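Local coordinates for nucleoside diphosphate kinase (Encephalitozoon cuniculi, PDB 3MPD), which catalyses transfer of the ATP gamma-phosphate to nucleoside diphosphates by a ping-pong mechanism through a phosphohistidine intermediate, at the interface of chains A and B. Residues are numbered along the deposited sequence; one frame, centred on the assembly and turned at random. Chains: chain A/B, Nucleoside diphosphate kinase.

The interface of chains A and B. Residues chain A 22-23, 26-27, 30, 36, 39, 75; chain B 22-23, 26-27, 30, 36, 39, 75.
The flat carboxylates of A:Glu30 and B:Glu30 each cap the start of the partner's helix 22-32, meeting two backbone N-H groups along the edge that carries both oxygens. B:Ile22 crosses obliquely over one face of the A:Glu30 carboxylate, CB 3.7 Å from A:Glu30 CD, while waters 2 and 3, off the opposite face, link A:Glu30 OE1 to B:Ser23 OG. A:Glu30 OE2 accepts from B:Ile22 N at 2.9 Å and OE1 from B:Ser23 N at 2.9 Å, each through the syn lone pair; the second bond is the straighter, 165° at the hydrogen against 146°. This two-pronged grip fixes the carboxylate's rotation, and the positive end of the helix dipole would favour its ionised form. An extended chain, with CG anti to the backbone N (chi1 -179°), carries the group across. The two-fold axis repeats the protein bonds at B:Glu30, slightly longer, and there water 1 bridges B:Glu30 OE1 and A:Ser23 OG.

Between the caps the helices pack closely, A:Ser23 CB against B:Gln27 CA and B:Ser23 CB against A:Gln27 CA. A:Ile26 and B:Ile26 cross at about a right angle, tip to tip, CD1 to CD1 at 3.8 Å; A:Ile22 CD1 reaches B:Leu36 CD2, and B:Ile22 CD1 A:Leu36 CD2. This two-fold dimer is typical of NDP kinases and likely a biological building block. On strand 35-42 the Ser39 hydroxyls, anti to their backbone N, meet across the axis, A:Ser39 OG hydrogen-bonded to B:Ser39 OG at 2.9 Å.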
ATOM      1  N   ILE A  22      -5.461  -6.422   4.009  1.00 16.59           N
ATOM      2  CA  ILE A  22      -4.935  -5.189   3.410  1.00 16.37           C
ATOM      3  C   ILE A  22      -5.948  -4.477   2.488  1.00 16.17           C
ATOM      4  O   ILE A  22      -6.222  -3.296   2.686  1.00 16.71           O
ATOM      5  CB  ILE A  22      -3.582  -5.392   2.660  1.00 17.56           C
ATOM      6  CG1 ILE A  22      -2.504  -5.921   3.622  1.00 17.53           C
ATOM      7  CG2 ILE A  22      -3.086  -4.029   2.016  1.00 14.92           C
ATOM      8  CD1 ILE A  22      -1.214  -6.391   2.865  1.00 18.74           C
ATOM      9  N   SER A  23      -6.507  -5.167   1.499  1.00 16.21           N
ATOM     10  CA  SER A  23      -7.370  -4.461   0.519  1.00 16.37           C
ATOM     11  C   SER A  23      -8.650  -3.947   1.163  1.00 15.72           C
ATOM     12  O   SER A  23      -9.122  -2.870   0.809  1.00 15.49           O
ATOM     13  CB  SER A  23      -7.733  -5.302  -0.717  1.00 15.80           C
ATOM     14  OG  SER A  23      -8.568  -6.387  -0.357  1.00 19.24           O
ATOM     15  N   ILE A  26      -7.729  -0.730   3.190  1.00 14.88           N
ATOM     16  CA  ILE A  26      -7.446   0.414   2.328  1.00 16.17           C
ATOM     17  C   ILE A  26      -8.731   0.927   1.656  1.00 16.43           C
ATOM     18  O   ILE A  26      -8.903   2.140   1.472  1.00 17.79           O
ATOM     19  CB  ILE A  26      -6.357   0.049   1.295  1.00 15.80           C
ATOM     20  CG1 ILE A  26      -4.995  -0.124   2.038  1.00 17.15           C
ATOM     21  CG2 ILE A  26      -6.277   1.135   0.174  1.00 16.83           C
ATOM     22  CD1 ILE A  26      -3.832  -0.513   1.093  1.00 17.97           C
ATOM     23  N   GLN A  27      -9.621   0.013   1.274  1.00 15.82           N
ATOM     24  CA  GLN A  27     -10.916   0.416   0.703  1.00 16.63           C
ATOM     25  C   GLN A  27     -11.651   1.435   1.582  1.00 16.78           C
ATOM     26  O   GLN A  27     -12.248   2.382   1.044  1.00 17.28           O
ATOM     27  CB  GLN A  27     -11.832  -0.807   0.475  1.00 16.27           C
ATOM     28  CG  GLN A  27     -13.183  -0.498  -0.197  1.00 19.12           C
ATOM     29  CD  GLN A  27     -14.122  -1.771  -0.281  1.00 25.88           C
ATOM     30  OE1 GLN A  27     -13.666  -2.904  -0.274  1.00 29.35           O
ATOM     31  NE2 GLN A  27     -15.401  -1.548  -0.338  1.00 27.55           N
ATOM     32  N   GLU A  30      -9.905   4.869   1.153  1.00 17.32           N
ATOM     33  CA  GLU A  30      -9.892   5.359  -0.220  1.00 17.35           C
ATOM     34  C   GLU A  30     -11.331   5.743  -0.624  1.00 17.98           C
ATOM     35  O   GLU A  30     -11.538   6.738  -1.319  1.00 17.58           O
ATOM     36  CB  GLU A  30      -9.312   4.247  -1.133  1.00 18.52           C
ATOM     37  CG  GLU A  30      -9.208   4.600  -2.609  1.00 18.27           C
ATOM     38  CD  GLU A  30      -8.504   3.529  -3.459  1.00 21.10           C
ATOM     39  OE1 GLU A  30      -8.750   2.295  -3.288  1.00 20.60           O
ATOM     40  OE2 GLU A  30      -7.751   3.939  -4.371  1.00 18.85           O
ATOM     41  N   LEU A  36      -3.949   8.770  -0.160  1.00 21.90           N
ATOM     42  CA  LEU A  36      -2.723   8.076   0.238  1.00 21.91           C
ATOM     43  C   LEU A  36      -1.489   8.884  -0.168  1.00 23.29           C
ATOM     44  O   LEU A  36      -1.374   9.282  -1.338  1.00 23.34           O
ATOM     45  CB  LEU A  36      -2.684   6.678  -0.394  1.00 21.88           C
ATOM     46  CG  LEU A  36      -1.482   5.809  -0.027  1.00 20.62           C
ATOM     47  CD1 LEU A  36      -1.523   5.498   1.480  1.00 19.05           C
ATOM     48  CD2 LEU A  36      -1.441   4.527  -0.853  1.00 20.87           C
ATOM     49  N   SER A  39       3.600   5.032   2.098  1.00 29.00           N
ATOM     50  CA  SER A  39       3.369   3.608   2.279  1.00 29.39           C
ATOM     51  C   SER A  39       4.727   2.963   2.480  1.00 31.17           C
ATOM     52  O   SER A  39       5.701   3.307   1.757  1.00 33.93           O
ATOM     53  CB  SER A  39       2.763   3.032   1.006  1.00 29.15           C
ATOM     54  OG  SER A  39       2.019   1.867   1.289  1.00 31.56           O
ATOM     55  N   LEU A  75       2.128  -2.668   7.618  1.00 22.56           N
ATOM     56  CA  LEU A  75       2.035  -1.686   6.525  1.00 22.93           C
ATOM     57  C   LEU A  75       1.750  -0.287   7.070  1.00 23.07           C
ATOM     58  O   LEU A  75       0.630   0.004   7.532  1.00 21.73           O
ATOM     59  CB  LEU A  75       0.994  -2.101   5.464  1.00 21.47           C
ATOM     60  CG  LEU A  75       0.838  -1.198   4.219  1.00 21.48           C
ATOM     61  CD1 LEU A  75       2.146  -1.143   3.410  1.00 19.98           C
ATOM     62  CD2 LEU A  75      -0.317  -1.678   3.331  1.00 17.83           C
TER
ATOM     63  N   ILE B  22      -6.858   1.630  -5.962  1.00 18.75           N
ATOM     64  CA  ILE B  22      -5.834   0.960  -5.140  1.00 19.33           C
ATOM     65  C   ILE B  22      -6.378  -0.342  -4.478  1.00 18.89           C
ATOM     66  O   ILE B  22      -5.794  -1.413  -4.634  1.00 19.15           O
ATOM     67  CB  ILE B  22      -5.215   1.899  -4.055  1.00 19.95           C
ATOM     68  CG1 ILE B  22      -4.506   3.095  -4.709  1.00 20.81           C
ATOM     69  CG2 ILE B  22      -4.268   1.093  -3.143  1.00 18.05           C
ATOM     70  CD1 ILE B  22      -4.005   4.148  -3.684  1.00 22.30           C
ATOM     71  N   SER B  23      -7.490  -0.257  -3.762  1.00 17.85           N
ATOM     72  CA  SER B  23      -7.952  -1.435  -2.987  1.00 17.49           C
ATOM     73  C   SER B  23      -8.382  -2.593  -3.924  1.00 17.31           C
ATOM     74  O   SER B  23      -8.091  -3.757  -3.666  1.00 16.60           O
ATOM     75  CB  SER B  23      -9.085  -1.071  -2.032  1.00 16.91           C
ATOM     76  OG  SER B  23     -10.298  -0.766  -2.751  1.00 17.44           O
ATOM     77  N   ILE B  26      -5.129  -4.208  -5.227  1.00 17.72           N
ATOM     78  CA  ILE B  26      -4.414  -5.003  -4.226  1.00 18.09           C
ATOM     79  C   ILE B  26      -5.174  -6.302  -3.947  1.00 17.87           C
ATOM     80  O   ILE B  26      -4.570  -7.372  -3.745  1.00 18.90           O
ATOM     81  CB  ILE B  26      -4.155  -4.170  -2.922  1.00 18.81           C
ATOM     82  CG1 ILE B  26      -3.031  -3.167  -3.202  1.00 19.83           C
ATOM     83  CG2 ILE B  26      -3.758  -5.070  -1.736  1.00 16.17           C
ATOM     84  CD1 ILE B  26      -2.735  -2.208  -2.074  1.00 20.59           C
ATOM     85  N   GLN B  27      -6.495  -6.204  -3.939  1.00 17.12           N
ATOM     86  CA  GLN B  27      -7.345  -7.375  -3.748  1.00 17.29           C
ATOM     87  C   GLN B  27      -6.975  -8.556  -4.648  1.00 17.52           C
ATOM     88  O   GLN B  27      -6.921  -9.690  -4.154  1.00 18.22           O
ATOM     89  CB  GLN B  27      -8.836  -7.026  -3.896  1.00 16.61           C
ATOM     90  CG  GLN B  27      -9.785  -8.208  -3.677  1.00 20.86           C
ATOM     91  CD  GLN B  27     -11.269  -7.863  -3.918  1.00 24.24           C
ATOM     92  OE1 GLN B  27     -11.639  -6.710  -3.991  1.00 28.39           O
ATOM     93  NE2 GLN B  27     -12.106  -8.876  -4.014  1.00 27.60           N
ATOM     94  N   GLU B  30      -3.724 -10.093  -3.408  1.00 19.18           N
ATOM     95  CA  GLU B  30      -3.802 -10.596  -2.036  1.00 19.35           C
ATOM     96  C   GLU B  30      -4.672 -11.884  -1.983  1.00 18.93           C
ATOM     97  O   GLU B  30      -4.313 -12.865  -1.298  1.00 19.16           O
ATOM     98  CB  GLU B  30      -4.320  -9.496  -1.103  1.00 19.41           C
ATOM     99  CG  GLU B  30      -4.330  -9.884   0.371  1.00 21.53           C
ATOM    100  CD  GLU B  30      -4.711  -8.730   1.278  1.00 23.62           C
ATOM    101  OE1 GLU B  30      -5.638  -7.951   0.904  1.00 21.62           O
ATOM    102  OE2 GLU B  30      -4.105  -8.632   2.384  1.00 21.23           O
ATOM    103  N   LEU B  36       2.758  -9.429  -0.110  1.00 23.47           N
ATOM    104  CA  LEU B  36       3.339  -8.091  -0.195  1.00 22.96           C
ATOM    105  C   LEU B  36       4.626  -8.017   0.618  1.00 24.40           C
ATOM    106  O   LEU B  36       4.640  -8.405   1.799  1.00 24.93           O
ATOM    107  CB  LEU B  36       2.317  -7.055   0.295  1.00 22.98           C
ATOM    108  CG  LEU B  36       2.750  -5.601   0.211  1.00 22.99           C
ATOM    109  CD1 LEU B  36       2.890  -5.123  -1.221  1.00 20.27           C
ATOM    110  CD2 LEU B  36       1.769  -4.781   1.003  1.00 23.17           C
ATOM    111  N   SER B  39       6.384  -1.663  -0.475  1.00 29.41           N
ATOM    112  CA  SER B  39       5.355  -0.688  -0.866  1.00 29.61           C
ATOM    113  C   SER B  39       6.024   0.666  -0.738  1.00 31.02           C
ATOM    114  O   SER B  39       6.747   0.928   0.248  1.00 32.46           O
ATOM    115  CB  SER B  39       4.137  -0.747   0.073  1.00 29.64           C
ATOM    116  OG  SER B  39       2.993  -0.114  -0.523  1.00 30.77           O
ATOM    117  N   LEU B  75       2.010   3.882  -6.977  1.00 22.51           N
ATOM    118  CA  LEU B  75       2.232   2.965  -5.840  1.00 22.58           C
ATOM    119  C   LEU B  75       3.053   1.765  -6.312  1.00 22.82           C
ATOM    120  O   LEU B  75       2.565   0.910  -7.075  1.00 22.74           O
ATOM    121  CB  LEU B  75       0.903   2.499  -5.210  1.00 21.03           C
ATOM    122  CG  LEU B  75       1.027   1.578  -3.983  1.00 22.06           C
ATOM    123  CD1 LEU B  75       1.795   2.280  -2.878  1.00 19.87           C
ATOM    124  CD2 LEU B  75      -0.410   1.142  -3.454  1.00 20.36           C
TER
HETATM  125  O   HOH W   1      -8.531  -7.681   2.205  1.00  8.87           O
HETATM  126  O   HOH W   2     -10.307   0.453  -5.271  1.00  9.16           O
HETATM  127  O   HOH W   3     -11.623   2.025  -2.695  1.00 19.29           O